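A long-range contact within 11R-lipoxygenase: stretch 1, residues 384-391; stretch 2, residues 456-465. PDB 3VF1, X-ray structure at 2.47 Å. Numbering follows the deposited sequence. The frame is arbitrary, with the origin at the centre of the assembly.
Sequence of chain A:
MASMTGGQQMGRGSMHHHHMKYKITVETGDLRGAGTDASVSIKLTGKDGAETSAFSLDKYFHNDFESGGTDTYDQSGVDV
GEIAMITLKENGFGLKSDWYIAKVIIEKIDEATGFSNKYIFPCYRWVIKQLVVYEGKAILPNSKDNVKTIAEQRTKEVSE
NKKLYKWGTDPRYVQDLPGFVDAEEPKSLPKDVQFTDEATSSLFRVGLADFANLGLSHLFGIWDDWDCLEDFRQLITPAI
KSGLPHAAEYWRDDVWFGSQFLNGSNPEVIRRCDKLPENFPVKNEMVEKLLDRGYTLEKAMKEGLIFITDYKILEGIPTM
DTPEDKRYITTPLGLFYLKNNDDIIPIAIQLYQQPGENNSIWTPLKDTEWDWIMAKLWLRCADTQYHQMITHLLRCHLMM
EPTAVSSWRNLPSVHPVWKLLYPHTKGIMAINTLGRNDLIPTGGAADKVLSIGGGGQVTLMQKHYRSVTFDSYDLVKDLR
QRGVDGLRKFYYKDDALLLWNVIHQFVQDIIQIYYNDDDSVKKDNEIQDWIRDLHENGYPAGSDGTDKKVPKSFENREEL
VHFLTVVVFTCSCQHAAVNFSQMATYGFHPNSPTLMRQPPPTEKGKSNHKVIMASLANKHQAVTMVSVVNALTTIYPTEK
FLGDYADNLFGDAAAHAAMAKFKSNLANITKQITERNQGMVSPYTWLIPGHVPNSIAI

Stretch 1, residues 384-391: TQYHQMIT
Stretch 2 (456-465) GQVTLMQKHY

What forms the apolar centre of the contact? M389 and L460, whose CA-to-CB bonds both point toward the opposing stretch, meet with CB of M389 4.0 Å from CD2 of L460. L460 (chi1 t, chi2 p) also places CD1 3.8 Å from CD1 of I390, whose CA-to-CB bond (chi1 m, chi2 t) runs sideways before the end of the side chain comes nearer. M389 is m at all three chi angles, and this curl lays its CE 3.8 Å from SD of M461 (m, t, m). Methyl and thioether groups pack here by dispersion.

How do the backbones carry these side chains? Both stretches are helical, and their axes approach to 8.9 Å at a signed crossing angle of -70°, so contact is concentrated near one crossing point. Their N-to-C directions are 70° apart, neither parallel nor antiparallel. In register, I390 and M461 are nearest, their CA atoms 5.8 Å apart. Stretch 1 widens into a pi-type turn at 387-391: N of I390 and N of T391 both bond to O of Y386, at 2.9 and 3.1 Å. Stretch 2 keeps most of its i-to-i+4 bonds, such as N of L460 to O of G456 at 2.9 Å.

Where do side chains touch backbone? CE of M389 reaches 3.3 Å from O of Q457, while O of M389 lies 3.4 Å from CG of M461. O of Q385 is 3.7 Å from CD2 of L460. These are close van der Waals contacts.

What lies at the polar edge? The CA-to-CB bond of H464 (chi1 t, chi2 84°) points toward stretch 1, and the ring offers a face to I390, whose CG2 sits 3.7 Å from the ring centroid, 7° off the normal, in a CH-pi contact. OH of Y386 (chi1 t, chi2 -74°) comes within 4.1 Å of CE1 of H464. No hydrogen bond crosses the interface; NE2 of H464 is satisfied elsewhere in the structure.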

# COMPACT_ATOMS: atom_id res chain seq x y z
N THR A 384 -14.76 -5.18 8.99
CA THR A 384 -14.01 -5.95 8.01
C THR A 384 -14.33 -5.48 6.60
O THR A 384 -13.44 -5.33 5.77
CB THR A 384 -14.31 -7.45 8.12
OG1 THR A 384 -13.87 -7.94 9.40
CG2 THR A 384 -13.59 -8.22 7.02
N GLN A 385 -15.62 -5.26 6.33
CA GLN A 385 -16.05 -4.77 5.03
C GLN A 385 -15.32 -3.47 4.74
O GLN A 385 -14.77 -3.27 3.66
CB GLN A 385 -17.56 -4.53 4.99
CG GLN A 385 -18.42 -5.62 5.61
CD GLN A 385 -18.16 -6.99 5.01
OE1 GLN A 385 -18.40 -7.21 3.82
NE2 GLN A 385 -17.68 -7.91 5.83
N TYR A 386 -15.33 -2.59 5.73
CA TYR A 386 -14.70 -1.28 5.62
C TYR A 386 -13.20 -1.41 5.39
O TYR A 386 -12.64 -0.76 4.51
CB TYR A 386 -14.96 -0.47 6.90
CG TYR A 386 -14.61 0.99 6.79
CD1 TYR A 386 -13.29 1.42 6.79
CD2 TYR A 386 -15.61 1.96 6.72
CE1 TYR A 386 -12.97 2.76 6.70
CE2 TYR A 386 -15.30 3.30 6.63
CZ TYR A 386 -13.98 3.70 6.62
OH TYR A 386 -13.66 5.03 6.54
N HIS A 387 -12.54 -2.26 6.17
CA HIS A 387 -11.09 -2.40 6.09
C HIS A 387 -10.62 -2.91 4.74
O HIS A 387 -9.70 -2.36 4.14
CB HIS A 387 -10.58 -3.33 7.19
CG HIS A 387 -9.16 -3.77 6.97
ND1 HIS A 387 -8.83 -5.05 6.57
CD2 HIS A 387 -7.99 -3.09 7.08
CE1 HIS A 387 -7.52 -5.14 6.46
NE2 HIS A 387 -6.99 -3.97 6.76
N GLN A 388 -11.24 -3.99 4.26
CA GLN A 388 -10.80 -4.63 3.03
C GLN A 388 -10.96 -3.73 1.81
O GLN A 388 -10.03 -3.58 1.02
CB GLN A 388 -11.58 -5.93 2.81
CG GLN A 388 -11.23 -7.04 3.79
CD GLN A 388 -9.79 -7.50 3.66
OE1 GLN A 388 -9.17 -7.35 2.60
NE2 GLN A 388 -9.24 -8.05 4.73
N MET A 389 -12.14 -3.13 1.66
CA MET A 389 -12.46 -2.38 0.46
C MET A 389 -12.01 -0.92 0.51
O MET A 389 -11.52 -0.39 -0.48
CB MET A 389 -13.96 -2.45 0.18
CG MET A 389 -14.50 -3.87 0.08
SD MET A 389 -13.47 -4.94 -0.95
CE MET A 389 -13.39 -3.99 -2.47
N ILE A 390 -12.17 -0.28 1.66
CA ILE A 390 -11.88 1.14 1.78
C ILE A 390 -10.48 1.42 2.33
O ILE A 390 -9.68 2.10 1.69
CB ILE A 390 -12.92 1.87 2.66
CG1 ILE A 390 -14.28 1.88 1.95
CG2 ILE A 390 -12.47 3.29 2.97
CD1 ILE A 390 -15.39 2.52 2.75
N THR A 391 -10.19 0.88 3.51
CA THR A 391 -8.91 1.16 4.17
C THR A 391 -7.73 0.59 3.39
O THR A 391 -6.69 1.22 3.29
CB THR A 391 -8.88 0.59 5.59
OG1 THR A 391 -9.97 1.14 6.35
CG2 THR A 391 -7.56 0.93 6.28
N GLY A 456 -21.36 -5.52 -4.30
CA GLY A 456 -21.34 -4.43 -3.34
C GLY A 456 -19.95 -3.96 -2.96
O GLY A 456 -19.77 -2.82 -2.54
N GLN A 457 -18.95 -4.83 -3.10
CA GLN A 457 -17.59 -4.48 -2.71
C GLN A 457 -17.06 -3.31 -3.53
O GLN A 457 -16.31 -2.48 -3.02
CB GLN A 457 -16.65 -5.69 -2.83
CG GLN A 457 -16.35 -6.16 -4.25
CD GLN A 457 -17.35 -7.17 -4.76
OE1 GLN A 457 -18.52 -7.17 -4.35
NE2 GLN A 457 -16.90 -8.06 -5.64
N VAL A 458 -17.45 -3.24 -4.80
CA VAL A 458 -17.04 -2.15 -5.66
C VAL A 458 -17.84 -0.90 -5.34
O VAL A 458 -17.32 0.21 -5.33
CB VAL A 458 -17.22 -2.49 -7.15
CG1 VAL A 458 -16.83 -1.30 -8.02
CG2 VAL A 458 -16.40 -3.71 -7.53
N THR A 459 -19.13 -1.09 -5.07
CA THR A 459 -20.03 0.01 -4.76
C THR A 459 -19.60 0.72 -3.48
O THR A 459 -19.76 1.93 -3.34
CB THR A 459 -21.48 -0.48 -4.60
OG1 THR A 459 -21.89 -1.16 -5.79
CG2 THR A 459 -22.42 0.69 -4.34
N LEU A 460 -19.04 -0.04 -2.53
CA LEU A 460 -18.57 0.54 -1.27
C LEU A 460 -17.38 1.45 -1.51
O LEU A 460 -17.26 2.51 -0.89
CB LEU A 460 -18.19 -0.57 -0.29
CG LEU A 460 -17.66 -0.10 1.07
CD1 LEU A 460 -18.66 0.83 1.75
CD2 LEU A 460 -17.34 -1.29 1.96
N MET A 461 -16.49 1.04 -2.41
CA MET A 461 -15.34 1.86 -2.76
C MET A 461 -15.79 3.14 -3.45
O MET A 461 -15.32 4.23 -3.12
CB MET A 461 -14.40 1.08 -3.69
CG MET A 461 -13.71 -0.10 -3.02
SD MET A 461 -12.27 -0.67 -3.93
CE MET A 461 -13.03 -1.21 -5.46
N GLN A 462 -16.70 3.00 -4.40
CA GLN A 462 -17.22 4.14 -5.14
C GLN A 462 -17.88 5.13 -4.20
O GLN A 462 -17.80 6.34 -4.40
CB GLN A 462 -18.22 3.67 -6.20
CG GLN A 462 -17.60 2.84 -7.31
CD GLN A 462 -18.63 2.31 -8.28
OE1 GLN A 462 -19.71 1.86 -7.88
NE2 GLN A 462 -18.31 2.35 -9.57
N LYS A 463 -18.55 4.62 -3.18
CA LYS A 463 -19.27 5.46 -2.24
C LYS A 463 -18.31 6.30 -1.40
O LYS A 463 -18.59 7.46 -1.09
CB LYS A 463 -20.17 4.62 -1.34
CG LYS A 463 -21.13 5.44 -0.49
CD LYS A 463 -22.11 4.56 0.26
CE LYS A 463 -23.09 5.39 1.07
NZ LYS A 463 -24.02 4.54 1.87
N HIS A 464 -17.18 5.71 -1.02
CA HIS A 464 -16.18 6.44 -0.25
C HIS A 464 -15.44 7.44 -1.12
O HIS A 464 -15.14 8.55 -0.68
CB HIS A 464 -15.17 5.48 0.39
CG HIS A 464 -14.13 6.16 1.23
ND1 HIS A 464 -14.35 6.50 2.55
CD2 HIS A 464 -12.89 6.60 0.93
CE1 HIS A 464 -13.28 7.10 3.03
NE2 HIS A 464 -12.38 7.17 2.07
N TYR A 465 -15.15 7.05 -2.35
CA TYR A 465 -14.40 7.91 -3.26
C TYR A 465 -15.16 9.19 -3.57
O TYR A 465 -14.57 10.27 -3.59
CB TYR A 465 -14.09 7.17 -4.57
CG TYR A 465 -13.23 7.98 -5.51
CD1 TYR A 465 -11.85 8.07 -5.34
CD2 TYR A 465 -13.79 8.67 -6.58
CE1 TYR A 465 -11.07 8.81 -6.19
CE2 TYR A 465 -13.02 9.42 -7.44
CZ TYR A 465 -11.65 9.49 -7.24
OH TYR A 465 -10.88 10.23 -8.10